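Local atomic coordinates of alkaline serine protease (Pseudoalteromonas sp., PDB entry 1Y9Z), a protein that probably hydrolyses peptide bonds as a cold-adapted, subtilisin-like serine endopeptidase of an Antarctic bacterium. Residues A[423-426]-A[427-431]. Residues are numbered along the deposited sequence; the frame is centred on the assembly and turned at random.
Sequences AAKA and YLDES
Tyr427 N bonds back to Ala423 O at 3.0 Å, and Leu428 N bonds to Ala424 O at 3.2 Å. These are the i to i+4 bonds of one continuous alpha-helix, which runs from 423-426 on into the second segment. The next bond, from Asp429 N to Lys425 O, is 2.8 Å long. Ala426 O then receives two weak bonds, from Asp429 N and Glu430 N, while Glu430 N also bonds to Tyr427 O. The backbone at Ser431 is extended.

The main side-chain contact is an i to i+4 salt bridge between Lys425 and Asp429. Lys425 NZ lies 2.7 Å from Asp429 OD1 and meets it on the syn lone pair, the side facing OD2. The lysine chain is extended as far as CE and bends at its last torsion (chi4 -61°), which turns the ammonium group toward the carboxylate. Asp429 OD2 is held by His386 NE2, so each carboxylate oxygen has its own partner and the group is probably fixed in rotation. Leu428 carries CG beside its backbone N (chi1 -66°), which brings CG 3.7 Å from Ala424 O. CB of Tyr427 lies 3.2 Å from the same Ala424 O. CG of Glu430 rests 3.6 Å from Ala426 O.

This is the C-terminal helix, at the periphery of the molecule. Ala424 and Leu428 are buried against Val382 of helix 368-385, and Lys425 touches Tyr385 at the end of that helix. Tyr427 packs on Ala397 and Thr401 of helix 391-401, where Ala423 and Ala424 also meet Thr401. The contact thus joins the last helix to the two helices that precede it in the chain.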
ATOM      1  N   ALA A 423       5.890   8.622 -18.372  1.00 16.00           N
ATOM      2  CA  ALA A 423       5.907   7.995 -19.688  1.00 15.69           C
ATOM      3  C   ALA A 423       4.509   7.897 -20.292  1.00 15.84           C
ATOM      4  O   ALA A 423       4.328   8.092 -21.494  1.00 16.08           O
ATOM      5  CB  ALA A 423       6.539   6.612 -19.596  1.00 16.22           C
ATOM      6  N   ALA A 424       3.519   7.592 -19.459  1.00 15.64           N
ATOM      7  CA  ALA A 424       2.143   7.481 -19.931  1.00 16.18           C
ATOM      8  C   ALA A 424       1.660   8.828 -20.463  1.00 16.96           C
ATOM      9  O   ALA A 424       0.990   8.896 -21.493  1.00 16.16           O
ATOM     10  CB  ALA A 424       1.240   7.005 -18.801  1.00 16.26           C
ATOM     11  N   LYS A 425       2.002   9.898 -19.753  1.00 16.70           N
ATOM     12  CA  LYS A 425       1.612  11.239 -20.167  1.00 18.32           C
ATOM     13  C   LYS A 425       2.250  11.589 -21.506  1.00 18.11           C
ATOM     14  O   LYS A 425       1.580  12.082 -22.412  1.00 18.67           O
ATOM     15  CB  LYS A 425       2.041  12.268 -19.121  1.00 19.31           C
ATOM     16  CG  LYS A 425       1.876  13.713 -19.581  1.00 22.09           C
ATOM     17  CD  LYS A 425       2.514  14.684 -18.602  1.00 23.37           C
ATOM     18  CE  LYS A 425       2.479  16.109 -19.135  1.00 25.26           C
ATOM     19  NZ  LYS A 425       3.221  16.256 -20.418  1.00 26.41           N
ATOM     20  N   ALA A 426       3.550  11.334 -21.620  1.00 18.82           N
ATOM     21  CA  ALA A 426       4.286  11.624 -22.848  1.00 19.10           C
ATOM     22  C   ALA A 426       3.677  10.875 -24.031  1.00 19.52           C
ATOM     23  O   ALA A 426       3.645  11.382 -25.154  1.00 19.92           O
ATOM     24  CB  ALA A 426       5.751  11.238 -22.677  1.00 18.75           C
ATOM     25  N   TYR A 427       3.199   9.665 -23.764  1.00 19.21           N
ATOM     26  CA  TYR A 427       2.579   8.820 -24.778  1.00 19.41           C
ATOM     27  C   TYR A 427       1.341   9.524 -25.332  1.00 19.34           C
ATOM     28  O   TYR A 427       1.203   9.710 -26.541  1.00 18.91           O
ATOM     29  CB  TYR A 427       2.175   7.487 -24.142  1.00 20.28           C
ATOM     30  CG  TYR A 427       1.661   6.430 -25.095  1.00 21.49           C
ATOM     31  CD1 TYR A 427       2.540   5.616 -25.806  1.00 22.74           C
ATOM     32  CD2 TYR A 427       0.292   6.208 -25.244  1.00 21.56           C
ATOM     33  CE1 TYR A 427       2.069   4.599 -26.637  1.00 23.76           C
ATOM     34  CE2 TYR A 427      -0.190   5.196 -26.072  1.00 22.63           C
ATOM     35  CZ  TYR A 427       0.704   4.394 -26.763  1.00 22.85           C
ATOM     36  OH  TYR A 427       0.234   3.379 -27.564  1.00 25.19           O
ATOM     37  N   LEU A 428       0.448   9.921 -24.431  1.00 18.82           N
ATOM     38  CA  LEU A 428      -0.781  10.598 -24.818  1.00 19.15           C
ATOM     39  C   LEU A 428      -0.521  11.998 -25.369  1.00 19.59           C
ATOM     40  O   LEU A 428      -1.350  12.550 -26.091  1.00 19.59           O
ATOM     41  CB  LEU A 428      -1.739  10.660 -23.624  1.00 18.60           C
ATOM     42  CG  LEU A 428      -2.259   9.298 -23.146  1.00 18.58           C
ATOM     43  CD1 LEU A 428      -3.112   9.480 -21.901  1.00 17.91           C
ATOM     44  CD2 LEU A 428      -3.065   8.639 -24.255  1.00 18.58           C
ATOM     45  N   ASP A 429       0.632  12.569 -25.025  1.00 20.70           N
ATOM     46  CA  ASP A 429       0.999  13.895 -25.514  1.00 22.12           C
ATOM     47  C   ASP A 429       1.125  13.862 -27.031  1.00 23.25           C
ATOM     48  O   ASP A 429       0.884  14.863 -27.706  1.00 24.11           O
ATOM     49  CB  ASP A 429       2.327  14.346 -24.899  1.00 22.40           C
ATOM     50  CG  ASP A 429       2.157  14.985 -23.534  1.00 23.39           C
ATOM     51  OD1 ASP A 429       3.180  15.229 -22.863  1.00 23.24           O
ATOM     52  OD2 ASP A 429       1.002  15.251 -23.136  1.00 24.43           O
ATOM     53  N   GLU A 430       1.512  12.706 -27.561  1.00 23.74           N
ATOM     54  CA  GLU A 430       1.656  12.537 -29.002  1.00 24.18           C
ATOM     55  C   GLU A 430       0.266  12.450 -29.624  1.00 23.65           C
ATOM     56  O   GLU A 430      -0.033  13.133 -30.602  1.00 23.51           O
ATOM     57  CB  GLU A 430       2.451  11.267 -29.308  1.00 25.12           C
ATOM     58  CG  GLU A 430       3.878  11.294 -28.785  1.00 28.61           C
ATOM     59  CD  GLU A 430       4.691  12.432 -29.372  1.00 30.43           C
ATOM     60  OE1 GLU A 430       4.842  12.479 -30.611  1.00 31.10           O
ATOM     61  OE2 GLU A 430       5.180  13.280 -28.595  1.00 31.13           O
ATOM     62  N   SER A 431      -0.578  11.605 -29.038  1.00 22.28           N
ATOM     63  CA  SER A 431      -1.952  11.419 -29.494  1.00 21.71           C
ATOM     64  C   SER A 431      -2.626  10.439 -28.544  1.00 20.17           C
ATOM     65  O   SER A 431      -1.961   9.824 -27.710  1.00 20.84           O
ATOM     66  CB  SER A 431      -1.987  10.854 -30.914  1.00 21.21           C
ATOM     67  OG  SER A 431      -1.675   9.472 -30.919  1.00 22.25           O
TER